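Local coordinates for protein TssK (Serratia sp. FS14, PDB 5Y0E) that probably serves as a trimeric baseplate component of the bacterial type VI secretion system and probably links the baseplate to the membrane complex, at residues A[40-45]-A[66-71]; A[189-194]-A[256-261]. All blocks are in the same frame, centred on the assembly; numbering follows the deposited sequence.

Both contacts are largely buried, and neither is a surface patch; the centre of contact 2 is about 10 Å from the centre of the chain, that of contact 1 about 18 Å. Contact 1 joins neighbouring strands of a small antiparallel sheet, through main-chain pairing with aromatic and aliphatic packing beside it. Contact 2 joins a loop to the start of helix 259-273, where an asparagine amide shares the cross-contact bonding with the main chain and a histidine caps the helix. F45 links them: its N and O probably bond to P189 O and L191 N, placing the loop beside F45, near the start of strand 44-50. H258 also reaches C41 O. Both contacts touch the second subunit.

Contact 1. Residues A[40-45]-A[66-71]; sequences GCFWGF and SGIMPD
The F42 ring meets 66-71 at its edge: CE1 lies 3.5 Å from P70 O, and I68 CG2 also sits near the ring plane. One face of this ring is taken by W43, whose CE3 stands over its centre, while F42 CD1 lies in plane at the indole edge. The indole has the C41 carbonyl carbon over one face, toward the rim. W43 chi1 of 63° puts CG between backbone N and carbonyl carbon; the side chain crosses P70 at about a right angle, W43 CB 3.7 Å from P70 CA. The compact, puckered pyrrolidine offers CA and CG to the indole. Beyond it, G44 and I68 form an antiparallel hydrogen-bonded pair between strands 44-50 and 62-68 of a three-stranded sheet. G44 N donates to I68 O (2.8 Å) and I68 N to G44 O (2.9 Å). The G44 angles (phi 144°, psi -170°) suit glycine, since a side chain would press on the preceding carbonyl O. In the adjoining non-hydrogen-bonded pair, the F45 and G67 CA atoms are 4.2 Å apart; bare G67 brings CA 3.1 Å from G44 O, where a CB would collide. Beta-branched I68 suits the strand and sets CG2 3.6 Å from F42 O, which also bonds H38 of the second subunit.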
loop_
_atom_site.group_PDB
_atom_site.type_symbol
_atom_site.label_atom_id
_atom_site.label_comp_id
_atom_site.label_asym_id
_atom_site.label_seq_id
_atom_site.Cartn_x
_atom_site.Cartn_y
_atom_site.Cartn_z
ATOM N N GLY A 40 4.796 12.794 7.959
ATOM C CA GLY A 40 3.528 13.374 8.322
ATOM C C GLY A 40 2.802 12.485 9.313
ATOM O O GLY A 40 3.001 11.270 9.362
ATOM N N CYS A 41 1.952 13.108 10.116
ATOM C CA CYS A 41 1.146 12.392 11.103
ATOM C C CYS A 41 2.045 11.627 12.058
ATOM O O CYS A 41 1.837 10.447 12.327
ATOM C CB CYS A 41 0.136 11.457 10.432
ATOM S SG CYS A 41 -0.928 12.241 9.224
ATOM N N PHE A 42 3.051 12.327 12.575
ATOM C CA PHE A 42 4.129 11.733 13.351
ATOM C C PHE A 42 3.780 11.504 14.813
ATOM O O PHE A 42 4.528 10.807 15.497
ATOM C CB PHE A 42 5.360 12.616 13.266
ATOM C CG PHE A 42 5.125 14.020 13.717
ATOM C CD1 PHE A 42 5.128 14.344 15.050
ATOM C CD2 PHE A 42 4.914 15.019 12.807
ATOM C CE1 PHE A 42 4.913 15.613 15.460
ATOM C CE2 PHE A 42 4.698 16.301 13.228
ATOM C CZ PHE A 42 4.701 16.594 14.549
ATOM N N TRP A 43 2.685 12.075 15.301
ATOM C CA TRP A 43 2.255 11.945 16.680
ATOM C C TRP A 43 1.232 10.833 16.811
ATOM O O TRP A 43 0.545 10.494 15.855
ATOM C CB TRP A 43 1.652 13.250 17.173
ATOM C CG TRP A 43 0.436 13.626 16.425
ATOM C CD1 TRP A 43 -0.853 13.396 16.788
ATOM C CD2 TRP A 43 0.385 14.278 15.161
ATOM N NE1 TRP A 43 -1.700 13.876 15.837
ATOM C CE2 TRP A 43 -0.968 14.431 14.831
ATOM C CE3 TRP A 43 1.354 14.757 14.280
ATOM C CZ2 TRP A 43 -1.379 15.044 13.660
ATOM C CZ3 TRP A 43 0.954 15.356 13.125
ATOM C CH2 TRP A 43 -0.405 15.498 12.817
ATOM N N GLY A 44 1.141 10.266 17.992
ATOM C CA GLY A 44 0.113 9.305 18.303
ATOM C C GLY A 44 0.666 8.243 19.206
ATOM O O GLY A 44 1.782 8.348 19.693
ATOM N N PHE A 45 -0.110 7.194 19.412
ATOM C CA PHE A 45 0.287 6.066 20.238
ATOM C C PHE A 45 0.813 4.933 19.386
ATOM O O PHE A 45 0.255 4.619 18.337
ATOM C CB PHE A 45 -0.876 5.534 21.079
ATOM C CG PHE A 45 -1.276 6.444 22.161
ATOM C CD1 PHE A 45 -0.602 6.443 23.358
ATOM C CD2 PHE A 45 -2.305 7.330 21.982
ATOM C CE1 PHE A 45 -0.943 7.302 24.348
ATOM C CE2 PHE A 45 -2.654 8.194 22.975
ATOM C CZ PHE A 45 -1.966 8.180 24.160
ATOM N N SER A 66 2.997 4.244 24.902
ATOM C CA SER A 66 4.177 4.793 24.254
ATOM C C SER A 66 3.762 5.477 22.965
ATOM O O SER A 66 2.752 5.124 22.356
ATOM C CB SER A 66 5.218 3.716 23.980
ATOM O OG SER A 66 4.670 2.675 23.212
ATOM N N GLY A 67 4.543 6.455 22.555
ATOM C CA GLY A 67 4.177 7.174 21.360
ATOM C C GLY A 67 4.921 8.489 21.283
ATOM O O GLY A 67 5.994 8.635 21.845
ATOM N N ILE A 68 4.311 9.436 20.589
ATOM C CA ILE A 68 4.884 10.748 20.352
ATOM C C ILE A 68 3.795 11.803 20.479
ATOM O O ILE A 68 2.715 11.667 19.900
ATOM C CB ILE A 68 5.546 10.812 18.967
ATOM C CG1 ILE A 68 6.877 10.083 19.009
ATOM C CG2 ILE A 68 5.793 12.230 18.566
ATOM C CD1 ILE A 68 7.210 9.411 17.756
ATOM N N MET A 69 4.081 12.850 21.216
ATOM C CA MET A 69 3.147 13.928 21.413
ATOM C C MET A 69 3.153 14.849 20.211
ATOM O O MET A 69 4.075 14.830 19.405
ATOM C CB MET A 69 3.505 14.698 22.675
ATOM C CG MET A 69 3.438 13.846 23.932
ATOM S SD MET A 69 1.795 13.199 24.339
ATOM C CE MET A 69 0.946 14.708 24.646
ATOM N N PRO A 70 2.111 15.651 20.045
ATOM C CA PRO A 70 2.052 16.517 18.867
ATOM C C PRO A 70 3.197 17.485 18.768
ATOM O O PRO A 70 3.516 17.921 17.661
ATOM C CB PRO A 70 0.714 17.237 19.042
ATOM C CG PRO A 70 -0.098 16.254 19.715
ATOM C CD PRO A 70 0.792 15.517 20.672
ATOM N N ASP A 71 3.826 17.840 19.876
ATOM C CA ASP A 71 4.950 18.756 19.848
ATOM C C ASP A 71 6.273 18.061 19.560
ATOM O O ASP A 71 7.305 18.724 19.550
ATOM C CB ASP A 71 5.050 19.520 21.162
ATOM C CG ASP A 71 5.535 18.664 22.280
ATOM O OD1 ASP A 71 5.432 17.430 22.184
ATOM O OD2 ASP A 71 6.006 19.228 23.268
#

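Contact 2. Residues A[189-194]-A[256-261]; sequences PMLNCQ and HLHPER
Two hydrogen bonds cross the contact, both to the main chain of L257: L257 N donates to N192 OD1 (2.8 Å), and L257 O accepts from C193 N in a nearly straight bond of 2.7 Å, gripping both main-chain polar atoms. N192 CG is anti to the backbone N (chi1 -176°), the rotation that takes the amide across to 256-261. Q194 N also donates to N192 OD1 (3.2 Å), making an Asx turn at the start of the 3-10 segment; the two donors come from opposite faces of the amide plane. Asparagine suits the place because its ND2 can meanwhile donate to D255 O. The other segment has a helix start of its own: H258 is the N-cap of helix 259-273, and its ND1 accepts from E260 N (2.9 Å), which lies in the ring plane. NE2 bonds C41 O, consistent with a neutral ring protonated there. P259 suits the first turn, where main-chain N-H groups have no helical acceptor, since proline has no N-H to leave unpaired. Apolar packing falls to P259 CG, 4.1 Å from M190 CB and 4.0 Å from C193 SG; separately, ring carbon CD of P259 comes 3.3 Å from M190 O. L191 CD2 meets the H258 ring obliquely, 4.0 Å from its CD2. The N192 amide crosses the H256 imidazole with planes 24° apart, while H256 NE2 bonds A37 O of the second subunit.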
loop_
_atom_site.group_PDB
_atom_site.type_symbol
_atom_site.label_atom_id
_atom_site.label_comp_id
_atom_site.label_asym_id
_atom_site.label_seq_id
_atom_site.Cartn_x
_atom_site.Cartn_y
_atom_site.Cartn_z
ATOM N N PRO A 189 -5.371 8.637 18.138
ATOM C CA PRO A 189 -4.351 8.792 17.098
ATOM C C PRO A 189 -3.275 7.742 17.294
ATOM O O PRO A 189 -2.669 7.648 18.354
ATOM C CB PRO A 189 -3.832 10.210 17.330
ATOM C CG PRO A 189 -4.157 10.499 18.743
ATOM C CD PRO A 189 -5.458 9.823 18.992
ATOM N N MET A 190 -3.085 6.915 16.282
ATOM C CA MET A 190 -2.303 5.700 16.394
ATOM C C MET A 190 -1.133 5.750 15.437
ATOM O O MET A 190 -1.281 6.170 14.292
ATOM C CB MET A 190 -3.135 4.471 16.089
ATOM C CG MET A 190 -4.169 4.137 17.133
ATOM S SD MET A 190 -3.505 4.040 18.769
ATOM C CE MET A 190 -2.635 2.511 18.648
ATOM N N LEU A 191 0.035 5.339 15.908
ATOM C CA LEU A 191 1.167 5.214 15.008
ATOM C C LEU A 191 1.313 3.819 14.447
ATOM O O LEU A 191 1.947 3.656 13.416
ATOM C CB LEU A 191 2.467 5.624 15.700
ATOM C CG LEU A 191 2.516 7.131 15.860
ATOM C CD1 LEU A 191 3.746 7.565 16.579
ATOM C CD2 LEU A 191 2.416 7.810 14.531
ATOM N N ASN A 192 0.724 2.818 15.073
ATOM C CA ASN A 192 0.723 1.479 14.527
ATOM C C ASN A 192 -0.689 0.928 14.590
ATOM O O ASN A 192 -1.274 0.841 15.666
ATOM C CB ASN A 192 1.686 0.595 15.298
ATOM C CG ASN A 192 1.804 -0.777 14.712
ATOM O OD1 ASN A 192 1.400 -1.018 13.603
ATOM N ND2 ASN A 192 2.347 -1.686 15.471
ATOM N N CYS A 193 -1.218 0.528 13.444
ATOM C CA CYS A 193 -2.520 -0.107 13.425
ATOM C C CYS A 193 -2.589 -1.267 14.393
ATOM O O CYS A 193 -3.645 -1.536 14.967
ATOM C CB CYS A 193 -2.858 -0.587 12.011
ATOM S SG CYS A 193 -3.284 0.715 10.858
ATOM N N GLN A 194 -1.486 -1.956 14.607
ATOM C CA GLN A 194 -1.542 -3.112 15.480
ATOM C C GLN A 194 -1.606 -2.748 16.950
ATOM O O GLN A 194 -1.795 -3.636 17.773
ATOM C CB GLN A 194 -0.353 -4.009 15.201
ATOM C CG GLN A 194 -0.335 -4.532 13.783
ATOM C CD GLN A 194 -1.345 -5.636 13.554
ATOM O OE1 GLN A 194 -1.468 -6.540 14.363
ATOM N NE2 GLN A 194 -2.063 -5.571 12.445
ATOM N N HIS A 256 4.104 -3.659 11.940
ATOM C CA HIS A 256 4.032 -2.228 12.114
ATOM C C HIS A 256 3.485 -1.598 10.844
ATOM O O HIS A 256 4.026 -1.819 9.759
ATOM C CB HIS A 256 5.401 -1.678 12.459
ATOM C CG HIS A 256 5.419 -0.206 12.655
ATOM N ND1 HIS A 256 5.375 0.680 11.605
ATOM C CD2 HIS A 256 5.472 0.541 13.776
ATOM C CE1 HIS A 256 5.409 1.912 12.070
ATOM N NE2 HIS A 256 5.479 1.854 13.385
ATOM N N LEU A 257 2.409 -0.829 10.979
ATOM C CA LEU A 257 1.754 -0.212 9.831
ATOM C C LEU A 257 1.036 1.051 10.274
ATOM O O LEU A 257 0.131 0.982 11.104
ATOM C CB LEU A 257 0.789 -1.194 9.188
ATOM C CG LEU A 257 -0.149 -0.652 8.126
ATOM C CD1 LEU A 257 0.627 -0.396 6.857
ATOM C CD2 LEU A 257 -1.252 -1.626 7.866
ATOM N N HIS A 258 1.447 2.187 9.731
ATOM C CA HIS A 258 0.813 3.453 10.054
ATOM C C HIS A 258 -0.574 3.548 9.406
ATOM O O HIS A 258 -0.749 3.175 8.243
ATOM C CB HIS A 258 1.701 4.609 9.591
ATOM C CG HIS A 258 1.247 5.969 10.032
ATOM N ND1 HIS A 258 0.008 6.484 9.731
ATOM C CD2 HIS A 258 1.896 6.943 10.707
ATOM C CE1 HIS A 258 -0.093 7.706 10.211
ATOM N NE2 HIS A 258 1.036 8.006 10.816
ATOM N N PRO A 259 -1.569 4.049 10.144
ATOM C CA PRO A 259 -2.946 4.141 9.624
ATOM C C PRO A 259 -3.104 4.932 8.347
ATOM O O PRO A 259 -3.961 4.603 7.534
ATOM C CB PRO A 259 -3.691 4.837 10.768
ATOM C CG PRO A 259 -2.924 4.492 11.967
ATOM C CD PRO A 259 -1.504 4.324 11.584
ATOM N N GLU A 260 -2.323 5.978 8.155
ATOM C CA GLU A 260 -2.490 6.771 6.962
ATOM C C GLU A 260 -2.168 5.959 5.735
ATOM O O GLU A 260 -2.797 6.125 4.692
ATOM C CB GLU A 260 -1.632 8.012 7.044
ATOM C CG GLU A 260 -1.694 8.852 5.808
ATOM C CD GLU A 260 -0.628 8.478 4.767
ATOM O OE1 GLU A 260 0.472 8.009 5.134
ATOM O OE2 GLU A 260 -0.898 8.653 3.580
ATOM N N ARG A 261 -1.223 5.052 5.846
ATOM C CA ARG A 261 -0.897 4.237 4.706
ATOM C C ARG A 261 -2.037 3.285 4.393
ATOM O O ARG A 261 -2.421 3.113 3.234
ATOM C CB ARG A 261 0.414 3.512 4.991
ATOM C CG ARG A 261 0.929 2.675 3.885
ATOM C CD ARG A 261 2.107 1.876 4.350
ATOM N NE ARG A 261 2.595 1.013 3.293
ATOM C CZ ARG A 261 3.335 -0.055 3.497
ATOM N NH1 ARG A 261 3.683 -0.377 4.716
ATOM N NH2 ARG A 261 3.714 -0.796 2.482
#